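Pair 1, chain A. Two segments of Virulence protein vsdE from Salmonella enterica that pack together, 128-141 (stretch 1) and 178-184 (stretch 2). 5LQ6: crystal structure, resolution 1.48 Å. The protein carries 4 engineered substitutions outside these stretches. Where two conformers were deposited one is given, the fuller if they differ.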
# COMPACT_ATOMS: atom_id res chain seq x y z
N SER A 128 -6.97 4.41 15.29
CA SER A 128 -6.68 3.03 15.60
C SER A 128 -6.82 2.19 14.35
O SER A 128 -7.52 2.55 13.40
CB SER A 128 -7.61 2.48 16.72
OG SER A 128 -8.90 2.39 16.22
N ILE A 129 -6.15 1.05 14.34
CA ILE A 129 -6.30 0.10 13.24
C ILE A 129 -7.71 -0.45 13.18
O ILE A 129 -8.25 -0.72 12.13
CB ILE A 129 -5.15 -0.94 13.32
CG1 ILE A 129 -4.99 -1.69 11.97
CG2 ILE A 129 -5.40 -1.88 14.43
CD1 ILE A 129 -4.46 -0.83 10.89
N ASP A 130 -8.40 -0.53 14.32
CA ASP A 130 -9.79 -0.91 14.34
C ASP A 130 -10.66 0.06 13.59
O ASP A 130 -11.60 -0.29 12.87
CB ASP A 130 -10.28 -1.03 15.81
CG ASP A 130 -9.34 -1.84 16.66
OD1 ASP A 130 -8.22 -1.31 17.08
OD2 ASP A 130 -9.68 -3.02 16.82
N GLU A 131 -10.38 1.34 13.78
CA GLU A 131 -11.11 2.38 13.06
C GLU A 131 -10.79 2.39 11.58
O GLU A 131 -11.67 2.68 10.75
CB GLU A 131 -10.83 3.68 13.74
CG GLU A 131 -11.58 3.72 15.07
CD GLU A 131 -11.20 4.89 15.94
OE1 GLU A 131 -10.17 4.75 16.61
OE2 GLU A 131 -11.96 5.91 15.97
N VAL A 132 -9.54 2.11 11.23
CA VAL A 132 -9.18 1.90 9.83
C VAL A 132 -10.03 0.79 9.22
O VAL A 132 -10.59 0.98 8.12
CB VAL A 132 -7.70 1.57 9.70
CG1 VAL A 132 -7.38 1.11 8.27
CG2 VAL A 132 -6.81 2.76 10.08
N GLU A 133 -10.14 -0.34 9.91
CA GLU A 133 -10.96 -1.44 9.37
C GLU A 133 -12.41 -1.00 9.15
O GLU A 133 -12.99 -1.27 8.13
CB GLU A 133 -10.89 -2.65 10.31
CG GLU A 133 -11.71 -3.83 9.87
CD GLU A 133 -11.84 -4.91 10.93
OE1 GLU A 133 -12.15 -4.58 12.09
OE2 GLU A 133 -11.59 -6.09 10.61
N LYS A 134 -12.98 -0.33 10.13
CA LYS A 134 -14.38 0.10 10.04
C LYS A 134 -14.57 1.07 8.89
O LYS A 134 -15.55 0.97 8.11
CB LYS A 134 -14.77 0.79 11.37
CG LYS A 134 -16.20 1.33 11.36
CD LYS A 134 -16.52 2.04 12.65
CE LYS A 134 -17.60 3.10 12.43
NZ LYS A 134 -18.18 3.61 13.71
N GLU A 135 -13.65 2.01 8.70
CA GLU A 135 -13.76 3.00 7.65
C GLU A 135 -13.70 2.33 6.28
O GLU A 135 -14.43 2.69 5.36
CB GLU A 135 -12.66 4.05 7.76
CG GLU A 135 -12.52 5.05 6.63
CD GLU A 135 -13.72 5.98 6.50
OE1 GLU A 135 -14.53 6.08 7.47
OE2 GLU A 135 -13.84 6.62 5.42
N ILE A 136 -12.80 1.35 6.15
CA ILE A 136 -12.65 0.64 4.90
C ILE A 136 -13.93 -0.16 4.63
O ILE A 136 -14.41 -0.15 3.46
CB ILE A 136 -11.42 -0.27 4.93
CG1 ILE A 136 -10.19 0.63 4.76
CG2 ILE A 136 -11.51 -1.30 3.81
CD1 ILE A 136 -8.89 -0.08 5.00
N LEU A 137 -14.44 -0.86 5.64
CA LEU A 137 -15.72 -1.59 5.42
C LEU A 137 -16.84 -0.68 5.05
O LEU A 137 -17.70 -1.04 4.23
CB LEU A 137 -16.05 -2.46 6.59
CG LEU A 137 -15.15 -3.66 6.81
CD1 LEU A 137 -15.37 -4.27 8.20
CD2 LEU A 137 -15.25 -4.67 5.66
N ASN A 138 -16.85 0.51 5.60
CA ASN A 138 -17.89 1.49 5.22
C ASN A 138 -17.74 1.96 3.79
O ASN A 138 -18.75 2.06 3.03
CB ASN A 138 -17.91 2.65 6.18
CG ASN A 138 -19.12 3.56 5.97
OD1 ASN A 138 -20.27 3.12 6.05
ND2 ASN A 138 -18.87 4.80 5.63
N ARG A 139 -16.54 2.30 3.38
CA ARG A 139 -16.30 2.69 2.02
C ARG A 139 -16.69 1.55 1.04
O ARG A 139 -17.27 1.80 -0.05
CB ARG A 139 -14.86 3.13 1.75
CG ARG A 139 -14.46 4.41 2.43
CD ARG A 139 -13.08 4.82 1.96
NE ARG A 139 -12.43 5.79 2.85
CZ ARG A 139 -11.36 6.51 2.52
NH1 ARG A 139 -10.81 6.43 1.30
NH2 ARG A 139 -10.85 7.34 3.40
N TYR A 140 -16.42 0.31 1.42
CA TYR A 140 -16.81 -0.79 0.57
C TYR A 140 -18.33 -0.93 0.52
O TYR A 140 -18.88 -1.20 -0.54
CB TYR A 140 -16.19 -2.10 1.08
CG TYR A 140 -16.46 -3.30 0.21
CD1 TYR A 140 -15.74 -3.55 -0.93
CD2 TYR A 140 -17.51 -4.15 0.55
CE1 TYR A 140 -16.03 -4.63 -1.74
CE2 TYR A 140 -17.76 -5.23 -0.23
CZ TYR A 140 -17.07 -5.45 -1.38
OH TYR A 140 -17.33 -6.56 -2.16
N ASP A 141 -18.96 -0.79 1.67
CA ASP A 141 -20.43 -0.91 1.75
C ASP A 141 -21.12 0.10 0.85
O ASP A 141 -22.13 -0.23 0.23
CB ASP A 141 -20.87 -0.75 3.18
CG ASP A 141 -22.30 -1.13 3.34
OD1 ASP A 141 -22.61 -2.32 3.10
OD2 ASP A 141 -23.04 -0.19 3.67
N LYS A 178 -19.57 -12.60 4.75
CA LYS A 178 -19.47 -11.16 4.84
C LYS A 178 -18.09 -10.72 4.36
O LYS A 178 -17.09 -11.35 4.64
CB LYS A 178 -19.68 -10.71 6.27
CG LYS A 178 -21.11 -10.75 6.75
CD LYS A 178 -21.19 -10.30 8.21
CE LYS A 178 -22.58 -10.51 8.81
NZ LYS A 178 -23.48 -9.42 8.35
N PRO A 179 -18.03 -9.61 3.60
CA PRO A 179 -16.71 -9.06 3.20
C PRO A 179 -15.88 -8.76 4.44
O PRO A 179 -16.42 -8.33 5.49
CB PRO A 179 -17.09 -7.78 2.47
CG PRO A 179 -18.45 -8.09 1.84
CD PRO A 179 -19.14 -8.94 2.89
N TYR A 180 -14.57 -8.99 4.34
CA TYR A 180 -13.69 -8.70 5.44
C TYR A 180 -12.47 -7.99 4.93
O TYR A 180 -12.08 -8.11 3.77
CB TYR A 180 -13.31 -9.98 6.22
CG TYR A 180 -12.52 -10.99 5.47
CD1 TYR A 180 -11.12 -10.93 5.43
CD2 TYR A 180 -13.11 -12.04 4.81
CE1 TYR A 180 -10.38 -11.85 4.75
CE2 TYR A 180 -12.37 -12.96 4.11
CZ TYR A 180 -11.00 -12.92 4.10
OH TYR A 180 -10.25 -13.86 3.44
N VAL A 181 -11.83 -7.23 5.84
CA VAL A 181 -10.58 -6.55 5.50
C VAL A 181 -9.39 -7.47 5.74
O VAL A 181 -9.23 -8.00 6.83
CB VAL A 181 -10.39 -5.29 6.35
CG1 VAL A 181 -9.09 -4.57 6.03
CG2 VAL A 181 -11.55 -4.36 6.12
N GLN A 182 -8.61 -7.69 4.68
CA GLN A 182 -7.33 -8.33 4.80
C GLN A 182 -6.22 -7.28 4.78
O GLN A 182 -5.97 -6.68 3.74
CB GLN A 182 -7.12 -9.35 3.72
CG GLN A 182 -5.80 -10.10 3.79
CD GLN A 182 -5.71 -10.95 5.02
OE1 GLN A 182 -6.53 -11.91 5.18
NE2 GLN A 182 -4.85 -10.60 5.96
N PHE A 183 -5.56 -7.09 5.91
CA PHE A 183 -4.31 -6.30 5.92
C PHE A 183 -3.23 -7.08 5.26
O PHE A 183 -3.13 -8.31 5.42
CB PHE A 183 -4.00 -5.85 7.33
CG PHE A 183 -4.99 -4.85 7.87
CD1 PHE A 183 -5.00 -3.57 7.40
CD2 PHE A 183 -5.93 -5.19 8.84
CE1 PHE A 183 -5.90 -2.61 7.88
CE2 PHE A 183 -6.81 -4.24 9.31
CZ PHE A 183 -6.79 -2.96 8.83
N ILE A 184 -2.39 -6.36 4.52
CA ILE A 184 -1.28 -6.94 3.76
C ILE A 184 -0.04 -6.10 4.06
O ILE A 184 -0.07 -4.90 3.87
CB ILE A 184 -1.51 -6.99 2.26
CG1 ILE A 184 -2.83 -7.64 1.92
CG2 ILE A 184 -0.37 -7.67 1.57
CD1 ILE A 184 -3.37 -7.21 0.59
O HOH W 1 -12.90 -7.30 8.53
O HOH W 2 -8.99 -7.31 9.58

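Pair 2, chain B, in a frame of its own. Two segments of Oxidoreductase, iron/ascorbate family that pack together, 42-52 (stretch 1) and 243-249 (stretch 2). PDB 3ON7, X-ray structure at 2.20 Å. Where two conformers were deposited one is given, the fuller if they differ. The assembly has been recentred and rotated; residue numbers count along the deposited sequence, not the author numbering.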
# COMPACT_ATOMS: atom_id res chain seq x y z
N ARG B 42 4.39 -14.24 -32.91
CA ARG B 42 5.78 -14.17 -32.46
C ARG B 42 5.80 -13.97 -30.93
O ARG B 42 6.62 -14.56 -30.22
CB ARG B 42 6.54 -13.05 -33.21
CG ARG B 42 7.82 -13.49 -33.93
CD ARG B 42 8.10 -12.73 -35.25
NE ARG B 42 8.36 -11.30 -35.06
CZ ARG B 42 7.70 -10.28 -35.62
NH1 ARG B 42 6.69 -10.49 -36.46
NH2 ARG B 42 8.05 -9.03 -35.34
N ILE B 43 4.89 -13.13 -30.44
CA ILE B 43 4.74 -12.86 -29.02
C ILE B 43 4.24 -14.08 -28.23
O ILE B 43 4.81 -14.40 -27.19
CB ILE B 43 3.85 -11.60 -28.80
CG1 ILE B 43 4.68 -10.34 -29.10
CG2 ILE B 43 3.31 -11.51 -27.38
CD1 ILE B 43 3.85 -9.12 -29.33
N TYR B 44 3.21 -14.76 -28.73
CA TYR B 44 2.74 -15.99 -28.10
C TYR B 44 3.88 -16.98 -27.95
O TYR B 44 4.08 -17.58 -26.88
CB TYR B 44 1.64 -16.66 -28.92
CG TYR B 44 0.23 -16.27 -28.55
CD1 TYR B 44 -0.20 -14.96 -28.66
CD2 TYR B 44 -0.68 -17.22 -28.12
CE1 TYR B 44 -1.51 -14.60 -28.35
CE2 TYR B 44 -1.98 -16.86 -27.80
CZ TYR B 44 -2.39 -15.56 -27.92
OH TYR B 44 -3.68 -15.20 -27.59
N THR B 45 4.65 -17.12 -29.03
CA THR B 45 5.74 -18.08 -29.07
C THR B 45 6.83 -17.76 -28.06
O THR B 45 7.22 -18.63 -27.30
CB THR B 45 6.34 -18.20 -30.50
OG1 THR B 45 5.34 -18.74 -31.37
CG2 THR B 45 7.56 -19.13 -30.52
N GLU B 46 7.32 -16.53 -28.02
CA GLU B 46 8.47 -16.26 -27.17
C GLU B 46 8.10 -16.11 -25.69
O GLU B 46 8.94 -16.35 -24.82
CB GLU B 46 9.34 -15.11 -27.70
CG GLU B 46 8.68 -13.76 -27.85
CD GLU B 46 9.55 -12.76 -28.61
OE1 GLU B 46 10.58 -13.16 -29.19
OE2 GLU B 46 9.19 -11.56 -28.62
N TRP B 47 6.85 -15.76 -25.40
CA TRP B 47 6.41 -15.69 -24.01
C TRP B 47 6.09 -17.07 -23.48
O TRP B 47 6.40 -17.38 -22.33
CB TRP B 47 5.22 -14.73 -23.86
CG TRP B 47 5.72 -13.34 -23.81
CD1 TRP B 47 5.92 -12.51 -24.86
CD2 TRP B 47 6.14 -12.64 -22.65
NE1 TRP B 47 6.43 -11.31 -24.42
CE2 TRP B 47 6.56 -11.37 -23.06
CE3 TRP B 47 6.20 -12.95 -21.30
CZ2 TRP B 47 7.02 -10.41 -22.18
CZ3 TRP B 47 6.67 -12.00 -20.42
CH2 TRP B 47 7.07 -10.75 -20.86
N GLN B 48 5.51 -17.92 -24.31
CA GLN B 48 5.40 -19.33 -23.95
C GLN B 48 6.77 -19.89 -23.55
O GLN B 48 6.92 -20.56 -22.53
CB GLN B 48 4.82 -20.14 -25.10
CG GLN B 48 4.58 -21.60 -24.76
CD GLN B 48 3.59 -21.77 -23.62
OE1 GLN B 48 2.40 -21.64 -23.80
NE2 GLN B 48 4.10 -22.07 -22.43
N ALA B 49 7.76 -19.60 -24.38
CA ALA B 49 9.16 -19.96 -24.08
C ALA B 49 9.63 -19.41 -22.73
O ALA B 49 10.23 -20.12 -21.93
CB ALA B 49 10.07 -19.47 -25.21
N PHE B 50 9.37 -18.14 -22.50
CA PHE B 50 9.72 -17.50 -21.23
C PHE B 50 9.17 -18.26 -20.04
O PHE B 50 9.90 -18.52 -19.10
CB PHE B 50 9.20 -16.06 -21.20
CG PHE B 50 9.32 -15.40 -19.87
CD1 PHE B 50 10.52 -14.88 -19.45
CD2 PHE B 50 8.22 -15.31 -19.03
CE1 PHE B 50 10.64 -14.27 -18.22
CE2 PHE B 50 8.33 -14.71 -17.79
CZ PHE B 50 9.53 -14.19 -17.38
N PHE B 51 7.89 -18.61 -20.08
CA PHE B 51 7.23 -19.31 -18.95
C PHE B 51 7.66 -20.76 -18.84
O PHE B 51 7.54 -21.36 -17.77
CB PHE B 51 5.71 -19.29 -19.09
CG PHE B 51 5.11 -17.93 -18.92
CD1 PHE B 51 5.13 -17.30 -17.70
CD2 PHE B 51 4.52 -17.29 -19.98
CE1 PHE B 51 4.56 -16.06 -17.55
CE2 PHE B 51 3.98 -16.04 -19.84
CZ PHE B 51 4.00 -15.42 -18.62
N ASN B 52 8.19 -21.33 -19.93
CA ASN B 52 8.63 -22.72 -19.94
C ASN B 52 10.06 -22.94 -19.39
O ASN B 52 10.52 -24.08 -19.39
CB ASN B 52 8.47 -23.32 -21.35
CG ASN B 52 7.04 -23.71 -21.65
OD1 ASN B 52 6.19 -23.65 -20.77
ND2 ASN B 52 6.77 -24.12 -22.89
N LYS B 243 -2.79 -28.79 -22.49
CA LYS B 243 -2.25 -27.69 -23.29
C LYS B 243 -2.13 -26.39 -22.51
O LYS B 243 -3.03 -26.04 -21.74
CB LYS B 243 -3.10 -27.44 -24.54
CG LYS B 243 -3.28 -28.65 -25.42
CD LYS B 243 -1.96 -29.34 -25.75
CE LYS B 243 -2.11 -30.41 -26.82
NZ LYS B 243 -0.77 -30.76 -27.41
N SER B 244 -1.01 -25.70 -22.72
CA SER B 244 -0.81 -24.35 -22.19
C SER B 244 -1.76 -23.39 -22.88
O SER B 244 -2.15 -23.60 -24.04
CB SER B 244 0.61 -23.87 -22.46
OG SER B 244 1.56 -24.38 -21.54
N ARG B 245 -2.15 -22.34 -22.18
CA ARG B 245 -2.84 -21.22 -22.81
C ARG B 245 -2.17 -19.91 -22.44
O ARG B 245 -1.95 -19.63 -21.26
CB ARG B 245 -4.31 -21.17 -22.40
CG ARG B 245 -5.09 -20.07 -23.12
CD ARG B 245 -6.58 -20.13 -22.84
NE ARG B 245 -7.17 -21.41 -23.23
CZ ARG B 245 -8.42 -21.76 -22.93
NH1 ARG B 245 -9.20 -20.93 -22.26
NH2 ARG B 245 -8.88 -22.95 -23.31
N ILE B 246 -1.85 -19.13 -23.45
CA ILE B 246 -1.28 -17.79 -23.29
C ILE B 246 -2.38 -16.83 -23.73
O ILE B 246 -3.12 -17.14 -24.66
CB ILE B 246 -0.03 -17.61 -24.18
CG1 ILE B 246 1.12 -18.48 -23.67
CG2 ILE B 246 0.39 -16.14 -24.28
CD1 ILE B 246 1.87 -17.93 -22.47
N SER B 247 -2.53 -15.72 -23.01
CA SER B 247 -3.40 -14.62 -23.45
C SER B 247 -2.82 -13.25 -23.05
O SER B 247 -2.04 -13.17 -22.11
CB SER B 247 -4.82 -14.79 -22.91
OG SER B 247 -4.82 -14.66 -21.52
N LEU B 248 -3.22 -12.20 -23.79
CA LEU B 248 -2.55 -10.89 -23.71
C LEU B 248 -3.52 -9.71 -23.48
O LEU B 248 -3.47 -8.72 -24.18
CB LEU B 248 -1.79 -10.66 -25.01
CG LEU B 248 -0.84 -11.77 -25.47
CD1 LEU B 248 -0.44 -11.50 -26.92
CD2 LEU B 248 0.38 -11.85 -24.58
N PRO B 249 -4.38 -9.80 -22.47
CA PRO B 249 -5.31 -8.68 -22.32
C PRO B 249 -4.55 -7.39 -22.03
O PRO B 249 -3.61 -7.42 -21.25
CB PRO B 249 -6.15 -9.08 -21.10
CG PRO B 249 -5.23 -9.93 -20.30
CD PRO B 249 -4.45 -10.73 -21.34
O HOH W 3 -4.35 -12.74 -26.33
O HOH W 4 -5.18 -16.89 -26.22

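What backbone arrangement do the two pairs share? In each, a helix lies across a short strand, the two running closer to antiparallel than to parallel: their N-to-C directions differ by 127° in pair 1 and 121° in pair 2, and the axes approach to 8.7 Å and 9.1 Å. Fourteen central residues superpose with an RMSD of 0.8 Å. The nearest CA atoms fall at matched positions, with CA of Glu A133 6.4 Å from CA of Val A181, and CA of Tyr B44 6.5 Å from CA of Ile B246. The buried areas, 411 and 415 Å², are nearly equal, and no direct hydrogen bond crosses either contact.

Which strand residue sits at the centre, and how is it held? It is Val A181 in pair 1 and Ile B246 in pair 2, both pointing toward the helix and each the most covered residue of its pair. Val A181 uses one methyl for its closest contacts: its CG2 lies 3.7 Å from CG of Leu A137, 3.8 Å from CG2 of Ile A136 and 3.8 Å from CG of Glu A133. The longer Ile B246 spreads its contacts over several atoms. Its CD1 reaches 3.7 Å from CD2 of Phe B51, while its CG2 sits over the face of the Tyr B44 ring, 4.2 Å from the ring centroid, in a CH-pi contact. Trp B47, matched to Ile A136, starts toward the strand, but the end of its side chain leads away.

How is the position two residues further along stretch 2 filled? Phe A183 and Leu B248 match, and the bulk is distributed differently around them. In pair 1 the aromatic ring belongs to the strand: CZ of Phe A183 is 3.8 Å from CD1 of Ile A129, and its edge meets Val A132, with CE1 4.0 Å from CG1. In pair 2 the ring comes from the helix instead. CD1 of Leu B248 lies 3.6 Å from CE1 of Tyr B44 and 3.8 Å from CG2 of Ile B43, the counterpart of Val A132.

What happens at the other end of the contact? Pro A179 packs against Tyr A140, with CG 3.6 Å from CE2, and its carbonyl O lies 3.8 Å from CD2 of Leu A137. The matched Ser B244 instead meets Gln B48, the counterpart of Leu A137, whose OE1 comes to 3.2 Å from CB of Ser B244, close but not a hydrogen bond.

How do polar groups cross without bonding directly? Both pairs use two waters, held by the matched residues Glu A133 and Tyr B44. OE2 of Glu A133 accepts from both of its waters; one accepts from N of Val A181 and the other donates to O of the same residue. OH of Tyr B44 accepts from one water and donates to the other, which link it to N of Leu B248 and O of Ile B246 respectively. A carboxylate and a phenol thus each link through two waters to backbone groups of stretch 2.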